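Local coordinates for DNA-binding protein HU (Thermus thermophilus HB8, PDB 5EKA) that binds and wraps DNA as a histone-like homodimer, stabilising it and so preventing its denaturation under extreme environmental conditions, at residues A[14-19]-A[24-29]; A[47-50]-A[54-57]. All blocks are in the same frame, centred on the assembly; numbering follows the deposited sequence.

Contact 1: A[14-19]-A[24-29]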
loop_
_atom_site.group_PDB
_atom_site.type_symbol
_atom_site.label_atom_id
_atom_site.label_comp_id
_atom_site.label_asym_id
_atom_site.label_seq_id
_atom_site.Cartn_x
_atom_site.Cartn_y
_atom_site.Cartn_z
ATOM N N GLN A 14 -3.428 4.101 15.177
ATOM C CA GLN A 14 -2.742 5.351 14.903
ATOM C C GLN A 14 -3.633 6.289 14.106
ATOM O O GLN A 14 -3.694 7.452 14.387
ATOM C CB GLN A 14 -1.468 5.088 14.109
ATOM C CG GLN A 14 -0.380 4.428 14.930
ATOM C CD GLN A 14 0.847 4.077 14.133
ATOM O OE1 GLN A 14 1.002 4.496 13.027
ATOM N NE2 GLN A 14 1.717 3.234 14.716
ATOM N N VAL A 15 -4.344 5.745 13.133
ATOM C CA VAL A 15 -5.243 6.551 12.306
ATOM C C VAL A 15 -6.469 7.028 13.098
ATOM O O VAL A 15 -6.878 8.186 12.976
ATOM C CB VAL A 15 -5.688 5.816 11.006
ATOM C CG1 VAL A 15 -6.713 6.672 10.261
ATOM C CG2 VAL A 15 -4.524 5.515 10.071
ATOM N N ALA A 16 -7.073 6.158 13.906
ATOM C CA ALA A 16 -8.166 6.591 14.792
ATOM C C ALA A 16 -7.739 7.774 15.652
ATOM O O ALA A 16 -8.436 8.788 15.768
ATOM C CB ALA A 16 -8.645 5.431 15.661
ATOM N N GLN A 17 -6.572 7.652 16.245
ATOM C CA GLN A 17 -6.037 8.703 17.050
ATOM C C GLN A 17 -5.804 10.014 16.294
ATOM O O GLN A 17 -6.155 11.083 16.815
ATOM C CB GLN A 17 -4.754 8.227 17.691
ATOM C CG GLN A 17 -4.164 9.194 18.657
ATOM C CD GLN A 17 -3.194 8.507 19.588
ATOM O OE1 GLN A 17 -2.058 8.213 19.198
ATOM N NE2 GLN A 17 -3.640 8.218 20.823
ATOM N N ALA A 18 -5.189 9.945 15.117
ATOM C CA ALA A 18 -4.828 11.133 14.350
ATOM C C ALA A 18 -6.062 11.868 13.800
ATOM O O ALA A 18 -6.075 13.098 13.746
ATOM C CB ALA A 18 -3.878 10.754 13.216
ATOM N N THR A 19 -7.101 11.115 13.452
ATOM C CA THR A 19 -8.301 11.664 12.805
ATOM C C THR A 19 -9.437 11.953 13.784
ATOM O O THR A 19 -10.409 12.661 13.436
ATOM C CB THR A 19 -8.874 10.696 11.756
ATOM O OG1 THR A 19 -9.240 9.447 12.371
ATOM C CG2 THR A 19 -7.886 10.484 10.663
ATOM N N LYS A 24 -13.805 1.447 15.221
ATOM C CA LYS A 24 -14.650 0.529 14.443
ATOM C C LYS A 24 -14.786 0.990 12.975
ATOM O O LYS A 24 -14.846 0.168 12.059
ATOM C CB LYS A 24 -16.050 0.357 15.085
ATOM C CG LYS A 24 -17.055 1.463 14.745
ATOM C CD LYS A 24 -18.385 1.308 15.459
ATOM C CE LYS A 24 -19.469 2.133 14.760
ATOM N NZ LYS A 24 -20.624 2.490 15.644
ATOM N N ASP A 25 -14.838 2.305 12.775
ATOM C CA ASP A 25 -15.018 2.889 11.449
ATOM C C ASP A 25 -13.717 2.835 10.686
ATOM O O ASP A 25 -13.710 2.501 9.515
ATOM C CB ASP A 25 -15.537 4.345 11.531
ATOM C CG ASP A 25 -17.031 4.446 11.950
ATOM O OD1 ASP A 25 -17.768 3.427 11.959
ATOM O OD2 ASP A 25 -17.492 5.572 12.261
ATOM N N VAL A 26 -12.615 3.135 11.357
ATOM C CA VAL A 26 -11.291 3.110 10.697
ATOM C C VAL A 26 -10.996 1.669 10.297
ATOM O O VAL A 26 -10.500 1.406 9.236
ATOM C CB VAL A 26 -10.179 3.664 11.639
ATOM C CG1 VAL A 26 -8.819 3.523 11.009
ATOM C CG2 VAL A 26 -10.467 5.136 12.002
ATOM N N LYS A 27 -11.357 0.716 11.159
ATOM C CA LYS A 27 -11.089 -0.689 10.846
ATOM C C LYS A 27 -11.832 -1.168 9.586
ATOM O O LYS A 27 -11.244 -1.856 8.712
ATOM C CB LYS A 27 -11.430 -1.546 12.072
ATOM C CG LYS A 27 -11.560 -3.023 11.785
ATOM C CD LYS A 27 -10.290 -3.665 11.329
ATOM C CE LYS A 27 -10.439 -5.186 11.246
ATOM N NZ LYS A 27 -9.384 -5.803 10.388
ATOM N N ALA A 28 -13.077 -0.729 9.457
ATOM C CA ALA A 28 -13.934 -1.041 8.315
ATOM C C ALA A 28 -13.368 -0.381 7.063
ATOM O O ALA A 28 -13.385 -0.973 5.981
ATOM C CB ALA A 28 -15.353 -0.551 8.587
ATOM N N MET A 29 -12.887 0.843 7.207
ATOM C CA MET A 29 -12.320 1.574 6.070
ATOM C C MET A 29 -11.053 0.926 5.521
ATOM O O MET A 29 -10.926 0.749 4.298
ATOM C CB MET A 29 -12.101 3.044 6.438
ATOM C CG MET A 29 -13.383 3.821 6.641
ATOM S SD MET A 29 -12.933 5.504 7.099
ATOM C CE MET A 29 -14.550 6.177 7.420
#
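The carbonyl oxygen of V15 is gripped twice by T19. The T19 side chain donates from OG1 to V15 O at 2.7 Å, and the backbone adds the usual helical bond from T19 N to V15 O at 3.0 Å. The two donors come in from opposite faces of the carbonyl plane, with OG1 tilted 33° out of it, so the last turn of helix 8-19 carries a second link alongside its main-chain one. T19 OG1 also takes a hydrogen bond from L21 N in the connection that follows, tying the helix end to the turn.

V26 carries the meeting of the two helices. It points toward residues 14-19 and divides its two methyls between neighbouring residues. CG1 stands anti to the backbone N (chi1 175°) and meets V15, lying 3.9 Å from V15 CG1 and as close to V15 CB; the two valine side chains cross at a slant. CG2, the other branch, reaches the backbone of the next residue, 3.9 Å from A16 CA, with A16 CB at 4.1 Å. So close an approach to the main chain is consistent with the small side chain of A16. Here helix 8-19 and helix 23-42 form the V-shaped N-terminal helical pair of the HU fold, the part that packs against the second subunit in the dimer: the segment axes make 123° and approach to 9.3 Å. V12, one turn earlier on helix 8-19, also touches V26. In the homodimer, M29 of the second subunit packs on V26 and on its own counterpart M29, while D25 is salt-bridged to K22 and also packs on L21 of the second subunit.

Contact 2: A[47-50]-A[54-57]; sequences VQLT and TFEV
V47 and F55 face each other as an antiparallel hydrogen-bonded pair, and this is the tight end of the contact. The bond from V47 N to F55 O, 2.9 Å, is almost straight, 173° at the hydrogen. The return bond, F55 N to V47 O, is shorter at 2.8 Å but more bent, 151°. V47 O also receives the CA-H of T54, 3.2 Å from T54 CA, so one oxygen serves two neighbouring residues. On the buried face V47 CB and F55 CB sit 4.2 Å apart, and L49 extends CD1 to the edge of the F55 ring, in its plane, 4.0 Å from CE2. These strands, 46-49 and 53-60, form the first hairpin of the HU sheet. Their apolar face lies against helix 23-42, V47 on A40 and F55 on L41, while F84 of the second subunit meets the F55 ring edge-to-face. V47 and Q48 carry the sheet on in parallel pairing to a strand of that subunit.

The other face is looser and partly open to solvent. Q48 and T54 form the non-hydrogen-bonded pair, and their side chains merely brush: T54 OG1 lies 4.2 Å from Q48 CG. T54 places its methyl anti to its own backbone N, with OG1 beside that N (chi1 -56°), which brings CG2 to 3.5 Å from V47 O. With a glycine here both the methyl near V47 O and the hydroxyl beside Q48 are gone, which would probably leave that oxygen without its methyl neighbour and the aliphatic part of Q48 without a partner on the facing strand.

Pairing thus rests on main-chain bonds, whereas the side chains set the two faces apart, apolar inward and polar outward.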
loop_
_atom_site.group_PDB
_atom_site.type_symbol
_atom_site.label_atom_id
_atom_site.label_comp_id
_atom_site.label_asym_id
_atom_site.label_seq_id
_atom_site.Cartn_x
_atom_site.Cartn_y
_atom_site.Cartn_z
ATOM N N VAL A 47 -3.058 1.188 -9.738
ATOM C CA VAL A 47 -3.619 1.846 -8.591
ATOM C C VAL A 47 -2.590 2.909 -8.222
ATOM O O VAL A 47 -1.540 2.605 -7.683
ATOM C CB VAL A 47 -3.885 0.892 -7.418
ATOM C CG1 VAL A 47 -4.347 1.674 -6.229
ATOM C CG2 VAL A 47 -4.919 -0.150 -7.799
ATOM N N GLN A 48 -2.945 4.155 -8.477
ATOM C CA GLN A 48 -2.049 5.272 -8.313
ATOM C C GLN A 48 -2.439 6.014 -7.029
ATOM O O GLN A 48 -3.582 6.446 -6.881
ATOM C CB GLN A 48 -2.190 6.198 -9.540
ATOM C CG GLN A 48 -1.434 7.506 -9.441
ATOM C CD GLN A 48 -2.271 8.631 -10.032
ATOM O OE1 GLN A 48 -2.685 9.607 -9.193
ATOM N NE2 GLN A 48 -2.592 8.591 -11.227
ATOM N N LEU A 49 -1.502 6.148 -6.102
ATOM C CA LEU A 49 -1.757 6.832 -4.829
ATOM C C LEU A 49 -0.802 8.013 -4.833
ATOM O O LEU A 49 0.365 7.896 -4.471
ATOM C CB LEU A 49 -1.529 5.909 -3.638
ATOM C CG LEU A 49 -2.353 4.629 -3.590
ATOM C CD1 LEU A 49 -2.005 3.806 -2.376
ATOM C CD2 LEU A 49 -3.821 5.036 -3.559
ATOM N N THR A 50 -1.310 9.156 -5.290
ATOM C CA THR A 50 -0.519 10.348 -5.439
ATOM C C THR A 50 0.176 10.650 -4.128
ATOM O O THR A 50 -0.449 10.664 -3.077
ATOM C CB THR A 50 -1.408 11.561 -5.844
ATOM O OG1 THR A 50 -1.805 11.411 -7.209
ATOM C CG2 THR A 50 -0.665 12.858 -5.701
ATOM N N THR A 54 2.635 3.659 -6.727
ATOM C CA THR A 54 1.679 3.002 -7.619
ATOM C C THR A 54 1.799 1.493 -7.523
ATOM O O THR A 54 2.909 0.947 -7.608
ATOM C CB THR A 54 1.926 3.470 -9.051
ATOM O OG1 THR A 54 1.832 4.917 -9.079
ATOM C CG2 THR A 54 0.975 2.858 -10.061
ATOM N N PHE A 55 0.646 0.833 -7.413
ATOM C CA PHE A 55 0.604 -0.613 -7.579
ATOM C C PHE A 55 0.204 -0.971 -9.015
ATOM O O PHE A 55 -0.629 -0.311 -9.646
ATOM C CB PHE A 55 -0.405 -1.233 -6.621
ATOM C CG PHE A 55 -0.112 -1.014 -5.172
ATOM C CD1 PHE A 55 0.668 -1.913 -4.469
ATOM C CD2 PHE A 55 -0.658 0.089 -4.483
ATOM C CE1 PHE A 55 0.888 -1.763 -3.112
ATOM C CE2 PHE A 55 -0.417 0.227 -3.134
ATOM C CZ PHE A 55 0.379 -0.674 -2.466
ATOM N N GLU A 56 0.772 -2.051 -9.513
ATOM C CA GLU A 56 0.454 -2.483 -10.853
ATOM C C GLU A 56 0.719 -3.978 -10.961
ATOM O O GLU A 56 1.392 -4.556 -10.136
ATOM C CB GLU A 56 1.321 -1.725 -11.862
ATOM C CG GLU A 56 2.818 -2.083 -11.839
ATOM C CD GLU A 56 3.688 -1.107 -12.630
ATOM O OE1 GLU A 56 3.132 -0.182 -13.291
ATOM O OE2 GLU A 56 4.938 -1.281 -12.595
ATOM N N VAL A 57 0.141 -4.586 -11.974
ATOM C CA VAL A 57 0.420 -5.982 -12.296
ATOM C C VAL A 57 1.486 -6.033 -13.361
ATOM O O VAL A 57 1.312 -5.473 -14.462
ATOM C CB VAL A 57 -0.858 -6.661 -12.812
ATOM C CG1 VAL A 57 -0.572 -8.104 -13.239
ATOM C CG2 VAL A 57 -1.918 -6.603 -11.738
#

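Contact 1 (14-19 with 24-29) and contact 2 (47-50 with 54-57) lie on opposite sides of the chain's centre, their centres 22 Å apart, and share no segment; helix 23-42 runs between them, leading from the helical pair of contact 1 into the hairpin of contact 2. Contact 1 is only partly buried and joins its helices by methyl packing, without a hydrogen bond between the two segments. Contact 2 is the more buried, covers nearly twice the area (231 against 120 Å²), and adds backbone bonds to its apolar packing. Both touch the second subunit, contact 1 by side-chain packing, contact 2 also by prolonging the sheet.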